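Local coordinates for protein delta-1-pyrroline-5-carboxylate dehydrogenase, mitochondrial (Mus musculus, PDB 4E3X) that oxidises glutamic gamma-semialdehyde to L-glutamate with NAD+ in mitochondria, probably completing the breakdown of proline, and works as a homodimer, at residues Val273-His278 / Leu302-Thr307; Gly202-Ile207 / His278-Asn283; Ala100-Ala105 / Pro267-Thr272. One frame throughout, in Å; residues are numbered along the deposited sequence.

Contact 1: residues Val273-His278 / Leu302-Thr307; sequences VTSSEH and LDRFRT. With PRO (proline), chain I.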
loop_
_atom_site.group_PDB
_atom_site.type_symbol
_atom_site.label_atom_id
_atom_site.label_comp_id
_atom_site.label_asym_id
_atom_site.label_seq_id
_atom_site.Cartn_x
_atom_site.Cartn_y
_atom_site.Cartn_z
ATOM N N VAL B 273 -6.956 -19.727 -5.021
ATOM C CA VAL B 273 -7.238 -18.460 -4.354
ATOM C C VAL B 273 -7.478 -17.312 -5.345
ATOM O O VAL B 273 -8.330 -16.452 -5.099
ATOM C CB VAL B 273 -6.195 -18.086 -3.263
ATOM C CG1 VAL B 273 -6.081 -19.204 -2.224
ATOM C CG2 VAL B 273 -4.843 -17.761 -3.875
ATOM N N THR B 274 -6.759 -17.303 -6.468
ATOM C CA THR B 274 -6.944 -16.248 -7.466
ATOM C C THR B 274 -8.199 -16.445 -8.311
ATOM O O THR B 274 -8.557 -15.570 -9.081
ATOM C CB THR B 274 -5.706 -16.073 -8.380
ATOM O OG1 THR B 274 -5.462 -17.289 -9.109
ATOM C CG2 THR B 274 -4.474 -15.682 -7.557
ATOM N N SER B 275 -8.865 -17.583 -8.142
ATOM C CA SER B 275 -10.132 -17.846 -8.821
ATOM C C SER B 275 -11.337 -17.462 -7.973
ATOM O O SER B 275 -12.471 -17.540 -8.455
ATOM C CB SER B 275 -10.251 -19.321 -9.208
ATOM O OG SER B 275 -9.342 -19.640 -10.240
ATOM N N SER B 276 -11.103 -17.065 -6.721
ATOM C CA SER B 276 -12.207 -16.690 -5.844
ATOM C C SER B 276 -12.535 -15.209 -5.927
ATOM O O SER B 276 -11.654 -14.361 -5.754
ATOM C CB SER B 276 -11.857 -16.996 -4.391
ATOM O OG SER B 276 -12.872 -16.494 -3.533
ATOM N N GLU B 277 -13.810 -14.889 -6.122
ATOM C CA GLU B 277 -14.240 -13.492 -6.139
ATOM C C GLU B 277 -13.972 -12.775 -4.812
ATOM O O GLU B 277 -13.985 -11.546 -4.757
ATOM C CB GLU B 277 -15.718 -13.400 -6.498
ATOM C CG GLU B 277 -16.648 -13.962 -5.441
ATOM C CD GLU B 277 -18.103 -13.893 -5.854
ATOM O OE1 GLU B 277 -18.629 -12.770 -6.004
ATOM O OE2 GLU B 277 -18.719 -14.964 -6.034
ATOM N N HIS B 278 -13.713 -13.543 -3.758
ATOM C CA HIS B 278 -13.534 -12.977 -2.432
ATOM C C HIS B 278 -12.080 -12.767 -2.033
ATOM O O HIS B 278 -11.801 -12.376 -0.906
ATOM C CB HIS B 278 -14.212 -13.870 -1.403
ATOM C CG HIS B 278 -15.669 -14.056 -1.660
ATOM N ND1 HIS B 278 -16.583 -13.043 -1.472
ATOM C CD2 HIS B 278 -16.369 -15.121 -2.113
ATOM C CE1 HIS B 278 -17.788 -13.483 -1.783
ATOM N NE2 HIS B 278 -17.686 -14.741 -2.171
ATOM N N LEU B 302 -9.293 -10.070 -12.856
ATOM C CA LEU B 302 -9.649 -8.818 -12.191
ATOM C C LEU B 302 -11.148 -8.508 -12.222
ATOM O O LEU B 302 -11.668 -7.899 -11.290
ATOM C CB LEU B 302 -8.839 -7.656 -12.771
ATOM C CG LEU B 302 -8.722 -6.395 -11.913
ATOM C CD1 LEU B 302 -8.143 -6.734 -10.545
ATOM C CD2 LEU B 302 -7.867 -5.359 -12.618
ATOM N N ASP B 303 -11.840 -8.936 -13.279
ATOM C CA ASP B 303 -13.283 -8.689 -13.396
ATOM C C ASP B 303 -14.084 -9.314 -12.257
ATOM O O ASP B 303 -15.084 -8.753 -11.819
ATOM C CB ASP B 303 -13.855 -9.256 -14.701
ATOM C CG ASP B 303 -13.293 -8.598 -15.947
ATOM O OD1 ASP B 303 -12.708 -7.507 -15.859
ATOM O OD2 ASP B 303 -13.468 -9.183 -17.036
ATOM N N ARG B 304 -13.670 -10.489 -11.795
ATOM C CA ARG B 304 -14.508 -11.241 -10.866
ATOM C C ARG B 304 -14.416 -10.776 -9.414
ATOM O O ARG B 304 -15.348 -10.980 -8.642
ATOM C CB ARG B 304 -14.209 -12.742 -10.940
ATOM C CG ARG B 304 -12.996 -13.187 -10.124
ATOM C CD ARG B 304 -12.749 -14.680 -10.298
ATOM N NE ARG B 304 -12.594 -15.035 -11.706
ATOM C CZ ARG B 304 -12.552 -16.283 -12.163
ATOM N NH1 ARG B 304 -12.651 -17.306 -11.325
ATOM N NH2 ARG B 304 -12.410 -16.508 -13.462
ATOM N N PHE B 305 -13.303 -10.157 -9.030
ATOM C CA PHE B 305 -13.117 -9.822 -7.619
ATOM C C PHE B 305 -14.076 -8.735 -7.158
ATOM O O PHE B 305 -14.344 -7.771 -7.872
ATOM C CB PHE B 305 -11.677 -9.402 -7.317
ATOM C CG PHE B 305 -10.656 -10.418 -7.722
ATOM C CD1 PHE B 305 -10.624 -11.674 -7.127
ATOM C CD2 PHE B 305 -9.706 -10.110 -8.681
ATOM C CE1 PHE B 305 -9.678 -12.615 -7.515
ATOM C CE2 PHE B 305 -8.757 -11.045 -9.066
ATOM C CZ PHE B 305 -8.745 -12.298 -8.483
ATOM N N ARG B 306 -14.582 -8.888 -5.944
ATOM C CA ARG B 306 -15.430 -7.861 -5.360
ATOM C C ARG B 306 -14.667 -6.560 -5.071
ATOM O O ARG B 306 -15.254 -5.469 -5.116
ATOM C CB ARG B 306 -16.134 -8.412 -4.125
ATOM C CG ARG B 306 -17.135 -9.487 -4.500
ATOM C CD ARG B 306 -18.015 -9.923 -3.351
ATOM N NE ARG B 306 -18.996 -10.899 -3.813
ATOM C CZ ARG B 306 -20.008 -11.352 -3.082
ATOM N NH1 ARG B 306 -20.180 -10.914 -1.842
ATOM N NH2 ARG B 306 -20.851 -12.238 -3.593
ATOM N N THR B 307 -13.368 -6.656 -4.792
ATOM C CA THR B 307 -12.557 -5.446 -4.707
ATOM C C THR B 307 -11.202 -5.696 -5.357
ATOM O O THR B 307 -10.985 -6.744 -5.968
ATOM C CB THR B 307 -12.410 -4.926 -3.257
ATOM O OG1 THR B 307 -11.853 -3.604 -3.273
ATOM C CG2 THR B 307 -11.537 -5.849 -2.413
HETATM N N PRO I . -13.434 -6.234 -9.922
HETATM C CA PRO I . -14.615 -5.377 -10.014
HETATM C C PRO I . -14.899 -5.054 -11.467
HETATM O O PRO I . -14.119 -5.436 -12.336
HETATM C CB PRO I . -14.183 -4.113 -9.264
HETATM C CG PRO I . -13.054 -4.528 -8.405
HETATM C CD PRO I . -12.335 -5.553 -9.217
HETATM O OXT PRO I . -15.896 -4.410 -11.794
HETATM O O HOH W 1 -12.352 -9.476 -3.656
HETATM O O HOH W 2 -17.683 -12.295 -9.236
#
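E277 folds its CG between its own backbone N and carbonyl carbon (chi1 68°), and R306 runs out straight from CG to NE; these two shapes bring carboxylate and guanidinium together. R306 NE binds E277 OE1 at 2.9 Å in a salt bridge, with a weak bond from NH2 to the same oxygen at 3.3 Å. The two planes stand 80° apart; both nitrogens converge on OE1, and NE meets it from above the carboxylate plane. H278 lies alongside R306, its CE1 3.3 Å from CZ and over the centre of one guanidinium face. R306 N donates to E277 O at 3.0 Å. Here, in the Rossmann-type NAD-binding domain, the turn from helix 266-274 to strand 279-285 meets the loop joining helix 288-300 to strand 310-314. Within that turn S276 OG accepts from H278 N, an ST turn. R304 sends NH1 to S275 O at 2.9 Å, the oxygen lying near the guanidinium plane. R304 CG lies over one face of the F305 ring, whose edge is turned to the backbone of the turn: CE1 is 3.2 Å from S276 O at the ring edge, and CZ is 3.3 Å from T274 O, which also accepts from N301 ND2. V298 of helix 288-300 packs against the same ring. On the far side of the loop a bound proline donates its N to L302 O at 2.8 Å and is also held by K292 of the second subunit, while D303 makes salt bridges to K292 and R296 of that subunit.

Contact 2: residues Gly202-Ile207 / His278-Asn283; sequences GFVAAI and HLCGIN
F203 N donates to H278 O at 3.0 Å, and F203 O accepts from C280 N; this exchange starts a parallel ladder between strands 203-207 and 279-285. It continues with A205 N to G281 O, N283 N to A205 O at 2.8 Å, and I207 N to N283 O. F203 pairs with L279 but V204 with G281, so C280 is an extra residue, a beta bulge in the second strand. CA-H...O contacts, among them V204 CA to G281 O at 3.3 Å, fill in between the N-H bonds. On one face of the sheet F203 CE2 rests 3.8 Å from L279 CD1 in one of the ring's two modelled conformers, and farther along I207 CD1 lies 4.2 Å from I282 CG2. Helix 266-274 covers F203 and A205 with V273, while V298 of helix 288-300 packs on L279 and I282. On the other face, N283 CG stands anti to the backbone N (chi1 -156°), carrying the amide away from strand 203-207 to donate through ND2 to Y537 OH and L219 O. The edge of 203-207 turned from 279-285 bonds to L231 and K233, which makes it the middle strand of the five-stranded Rossmann-type sheet. With peptide groups paired on both edges and apolar side chains throughout, strand 203-207 makes its polar bonds through the backbone right up to S208, one of the NAD-binding residues.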
loop_
_atom_site.group_PDB
_atom_site.type_symbol
_atom_site.label_atom_id
_atom_site.label_comp_id
_atom_site.label_asym_id
_atom_site.label_seq_id
_atom_site.Cartn_x
_atom_site.Cartn_y
_atom_site.Cartn_z
ATOM N N GLY B 202 -13.229 -9.979 2.451
ATOM C CA GLY B 202 -12.772 -11.124 1.684
ATOM C C GLY B 202 -11.820 -11.944 2.532
ATOM O O GLY B 202 -11.893 -11.890 3.755
ATOM N N PHE B 203 -10.926 -12.701 1.898
ATOM C CA PHE B 203 -9.912 -13.457 2.638
ATOM C C PHE B 203 -8.533 -13.139 2.084
ATOM O O PHE B 203 -8.400 -12.688 0.939
ATOM C CB PHE B 203 -10.168 -14.970 2.565
ATOM C CG PHE B 203 -9.869 -15.570 1.217
ATOM C CD1 PHE B 203 -10.805 -15.501 0.196
ATOM C CD2 PHE B 203 -8.645 -16.182 0.959
ATOM C CE1 PHE B 203 -10.536 -16.038 -1.060
ATOM C CE2 PHE B 203 -8.370 -16.722 -0.292
ATOM C CZ PHE B 203 -9.313 -16.646 -1.303
ATOM N N VAL B 204 -7.516 -13.392 2.902
ATOM C CA VAL B 204 -6.126 -13.198 2.524
ATOM C C VAL B 204 -5.451 -14.560 2.392
ATOM O O VAL B 204 -5.659 -15.447 3.223
ATOM C CB VAL B 204 -5.400 -12.356 3.607
ATOM C CG1 VAL B 204 -3.895 -12.288 3.351
ATOM C CG2 VAL B 204 -6.026 -10.965 3.704
ATOM N N ALA B 205 -4.664 -14.733 1.332
ATOM C CA ALA B 205 -3.859 -15.935 1.164
ATOM C C ALA B 205 -2.432 -15.658 1.622
ATOM O O ALA B 205 -1.797 -14.722 1.137
ATOM C CB ALA B 205 -3.873 -16.361 -0.293
ATOM N N ALA B 206 -1.934 -16.456 2.562
ATOM C CA ALA B 206 -0.564 -16.301 3.072
ATOM C C ALA B 206 0.283 -17.470 2.592
ATOM O O ALA B 206 -0.087 -18.630 2.773
ATOM C CB ALA B 206 -0.549 -16.229 4.594
ATOM N N ILE B 207 1.409 -17.154 1.960
ATOM C CA ILE B 207 2.281 -18.155 1.360
ATOM C C ILE B 207 3.693 -17.943 1.886
ATOM O O ILE B 207 4.336 -16.948 1.554
ATOM C CB ILE B 207 2.256 -18.021 -0.175
ATOM C CG1 ILE B 207 0.840 -18.272 -0.722
ATOM C CG2 ILE B 207 3.288 -18.946 -0.817
ATOM C CD1 ILE B 207 0.638 -17.843 -2.158
ATOM N N HIS B 278 -13.713 -13.543 -3.758
ATOM C CA HIS B 278 -13.534 -12.977 -2.432
ATOM C C HIS B 278 -12.080 -12.767 -2.033
ATOM O O HIS B 278 -11.801 -12.376 -0.906
ATOM C CB HIS B 278 -14.212 -13.870 -1.403
ATOM C CG HIS B 278 -15.669 -14.056 -1.660
ATOM N ND1 HIS B 278 -16.583 -13.043 -1.472
ATOM C CD2 HIS B 278 -16.369 -15.121 -2.113
ATOM C CE1 HIS B 278 -17.788 -13.483 -1.783
ATOM N NE2 HIS B 278 -17.686 -14.741 -2.171
ATOM N N LEU B 279 -11.136 -13.023 -2.932
ATOM C CA LEU B 279 -9.737 -12.758 -2.609
ATOM C C LEU B 279 -9.509 -11.263 -2.391
ATOM O O LEU B 279 -9.824 -10.454 -3.256
ATOM C CB LEU B 279 -8.836 -13.219 -3.754
ATOM C CG LEU B 279 -7.333 -13.026 -3.508
ATOM C CD1 LEU B 279 -6.829 -13.983 -2.441
ATOM C CD2 LEU B 279 -6.516 -13.181 -4.790
ATOM N N CYS B 280 -8.931 -10.888 -1.257
ATOM C CA CYS B 280 -8.620 -9.479 -1.067
ATOM C C CYS B 280 -7.139 -9.204 -0.846
ATOM O O CYS B 280 -6.722 -8.052 -0.860
ATOM C CB CYS B 280 -9.471 -8.848 0.041
ATOM S SG CYS B 280 -9.307 -9.633 1.649
ATOM N N GLY B 281 -6.345 -10.247 -0.679
ATOM C CA GLY B 281 -4.928 -10.029 -0.480
ATOM C C GLY B 281 -4.132 -11.295 -0.611
ATOM O O GLY B 281 -4.635 -12.383 -0.342
ATOM N N ILE B 282 -2.883 -11.143 -1.035
ATOM C CA ILE B 282 -1.912 -12.211 -0.999
ATOM C C ILE B 282 -0.702 -11.678 -0.255
ATOM O O ILE B 282 -0.164 -10.623 -0.597
ATOM C CB ILE B 282 -1.515 -12.671 -2.413
ATOM C CG1 ILE B 282 -2.744 -13.178 -3.180
ATOM C CG2 ILE B 282 -0.469 -13.758 -2.323
ATOM C CD1 ILE B 282 -2.455 -13.550 -4.621
ATOM N N ASN B 283 -0.293 -12.407 0.778
ATOM C CA ASN B 283 0.882 -12.042 1.557
ATOM C C ASN B 283 1.916 -13.131 1.310
ATOM O O ASN B 283 1.792 -14.245 1.822
ATOM C CB ASN B 283 0.536 -11.928 3.044
ATOM C CG ASN B 283 1.505 -11.031 3.807
ATOM O OD1 ASN B 283 2.356 -10.374 3.204
ATOM N ND2 ASN B 283 1.377 -10.995 5.138
#

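Contact 3: residues Ala100-Ala105 / Pro267-Thr272; sequences ALLNRA and PTFGDT
Helix segments 100-105 and 267-272 cross at -45°, with axes 10.2 Å apart at their closest. Helix 266-274 belongs to the helical layer on one face of the Rossmann-type NAD-binding sheet, and helix 99-118 packs against its flank. L102 carries the contact, its two methyls divided between two partners. CD2 comes in at the edge of the F269 ring, 3.8 Å from CD1, the two side chains crossing at about a right angle; CD1 lies 3.7 Å from T272 OG1. With OG1 beside the backbone N (chi1 -54°), T272 swings CG2 to the opposite side from N, where this methyl sits 3.8 Å from L102 CB, and the side chain of N103 flanks it from the next position on the helix. A glycine in place of T272 would probably open a gap beneath L102 and N103 and strip the carbonyl of T268 of its hydroxyl partner. F269, with CG anti to its backbone N, reaches inward to A205 and I207 of the sheet and to V262, which also touches L102. One ring thereby touches both helix 99-118 and the strands, and it comes within about 4 Å of the side chain of the NAD-binding K233. The hydroxyl that faces L102 is paired within its own helix: T272 OG1 donates to T268 O at 2.8 Å, on the opposite face of that carbonyl plane from T272 N.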
loop_
_atom_site.group_PDB
_atom_site.type_symbol
_atom_site.label_atom_id
_atom_site.label_comp_id
_atom_site.label_asym_id
_atom_site.label_seq_id
_atom_site.Cartn_x
_atom_site.Cartn_y
_atom_site.Cartn_z
ATOM N N ALA B 100 -11.180 -28.668 -3.752
ATOM C CA ALA B 100 -12.412 -28.698 -2.967
ATOM C C ALA B 100 -12.180 -28.245 -1.524
ATOM O O ALA B 100 -12.962 -27.456 -0.978
ATOM C CB ALA B 100 -13.014 -30.091 -2.987
ATOM N N LEU B 101 -11.120 -28.747 -0.899
ATOM C CA LEU B 101 -10.861 -28.407 0.493
ATOM C C LEU B 101 -10.483 -26.936 0.626
ATOM O O LEU B 101 -10.894 -26.269 1.570
ATOM C CB LEU B 101 -9.781 -29.311 1.104
ATOM C CG LEU B 101 -9.457 -29.036 2.572
ATOM C CD1 LEU B 101 -10.717 -29.170 3.425
ATOM C CD2 LEU B 101 -8.387 -29.996 3.037
ATOM N N LEU B 102 -9.700 -26.434 -0.321
ATOM C CA LEU B 102 -9.339 -25.027 -0.297
ATOM C C LEU B 102 -10.581 -24.147 -0.410
ATOM O O LEU B 102 -10.717 -23.158 0.303
ATOM C CB LEU B 102 -8.341 -24.716 -1.409
ATOM C CG LEU B 102 -6.941 -25.313 -1.234
ATOM C CD1 LEU B 102 -6.117 -25.055 -2.477
ATOM C CD2 LEU B 102 -6.233 -24.765 0.012
ATOM N N ASN B 103 -11.493 -24.511 -1.303
ATOM C CA ASN B 103 -12.712 -23.734 -1.434
ATOM C C ASN B 103 -13.610 -23.831 -0.198
ATOM O O ASN B 103 -14.243 -22.851 0.195
ATOM C CB ASN B 103 -13.448 -24.095 -2.727
ATOM C CG ASN B 103 -12.828 -23.418 -3.953
ATOM O OD1 ASN B 103 -12.477 -24.067 -4.941
ATOM N ND2 ASN B 103 -12.671 -22.107 -3.876
ATOM N N ARG B 104 -13.653 -25.007 0.422
ATOM C CA ARG B 104 -14.368 -25.172 1.680
ATOM C C ARG B 104 -13.766 -24.277 2.757
ATOM O O ARG B 104 -14.489 -23.667 3.555
ATOM C CB ARG B 104 -14.292 -26.619 2.141
ATOM C CG ARG B 104 -15.051 -26.849 3.413
ATOM C CD ARG B 104 -15.741 -28.183 3.371
ATOM N NE ARG B 104 -14.835 -29.262 3.739
ATOM C CZ ARG B 104 -14.495 -29.534 4.992
ATOM N NH1 ARG B 104 -14.957 -28.779 5.974
ATOM N NH2 ARG B 104 -13.690 -30.550 5.260
ATOM N N ALA B 105 -12.438 -24.202 2.779
ATOM C CA ALA B 105 -11.738 -23.369 3.749
ATOM C C ALA B 105 -12.054 -21.893 3.546
ATOM O O ALA B 105 -12.253 -21.162 4.517
ATOM C CB ALA B 105 -10.240 -23.604 3.665
ATOM N N PRO B 267 1.225 -24.235 -7.253
ATOM C CA PRO B 267 0.389 -23.756 -8.359
ATOM C C PRO B 267 -1.103 -23.980 -8.100
ATOM O O PRO B 267 -1.910 -23.105 -8.393
ATOM C CB PRO B 267 0.887 -24.593 -9.538
ATOM C CG PRO B 267 2.351 -24.790 -9.226
ATOM C CD PRO B 267 2.362 -25.045 -7.734
ATOM N N THR B 268 -1.458 -25.124 -7.528
ATOM C CA THR B 268 -2.848 -25.422 -7.220
ATOM C C THR B 268 -3.439 -24.400 -6.237
ATOM O O THR B 268 -4.562 -23.911 -6.419
ATOM C CB THR B 268 -2.985 -26.834 -6.639
ATOM O OG1 THR B 268 -2.437 -27.782 -7.560
ATOM C CG2 THR B 268 -4.447 -27.183 -6.390
ATOM N N PHE B 269 -2.682 -24.085 -5.194
ATOM C CA PHE B 269 -3.108 -23.111 -4.201
ATOM C C PHE B 269 -3.318 -21.747 -4.859
ATOM O O PHE B 269 -4.354 -21.105 -4.662
ATOM C CB PHE B 269 -2.066 -23.019 -3.083
ATOM C CG PHE B 269 -2.456 -22.090 -1.970
ATOM C CD1 PHE B 269 -3.315 -22.514 -0.970
ATOM C CD2 PHE B 269 -1.977 -20.792 -1.931
ATOM C CE1 PHE B 269 -3.694 -21.654 0.046
ATOM C CE2 PHE B 269 -2.343 -19.945 -0.917
ATOM C CZ PHE B 269 -3.201 -20.371 0.070
ATOM N N GLY B 270 -2.344 -21.313 -5.652
ATOM C CA GLY B 270 -2.443 -20.030 -6.326
ATOM C C GLY B 270 -3.631 -19.969 -7.270
ATOM O O GLY B 270 -4.359 -18.978 -7.291
ATOM N N ASP B 271 -3.842 -21.039 -8.037
ATOM C CA ASP B 271 -4.971 -21.117 -8.968
ATOM C C ASP B 271 -6.285 -20.960 -8.214
ATOM O O ASP B 271 -7.194 -20.243 -8.649
ATOM C CB ASP B 271 -5.021 -22.466 -9.701
ATOM C CG ASP B 271 -3.871 -22.678 -10.670
ATOM O OD1 ASP B 271 -3.068 -21.751 -10.912
ATOM O OD2 ASP B 271 -3.795 -23.802 -11.210
ATOM N N THR B 272 -6.400 -21.668 -7.096
ATOM C CA THR B 272 -7.648 -21.668 -6.343
ATOM C C THR B 272 -7.933 -20.299 -5.720
ATOM O O THR B 272 -9.028 -19.746 -5.883
ATOM C CB THR B 272 -7.652 -22.739 -5.248
ATOM O OG1 THR B 272 -7.346 -24.013 -5.822
ATOM C CG2 THR B 272 -9.020 -22.794 -4.574
#

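Contacts 1 and 3 follow one another along helix 266-274, and contact 2 takes up the strand that comes next, sharing H278 with contact 1. Contact 2 is core, bound by main-chain hydrogen bonds; contact 3 is also buried but purely side-chain packing between helices; contact 1, partly buried at the subunit border, relies on arginines, a carboxylate and water. F269 joins contacts 2 and 3, its CE2 3.6 Å from I207 CG1. F203 and L279 likewise join contacts 1 and 2, where S276 OG comes 3.4 Å from F203 CE1. Across the contacts themselves, the salt bridge belongs to contact 1 alone, while contacts 2 and 3 rest on backbone pairing and apolar packing.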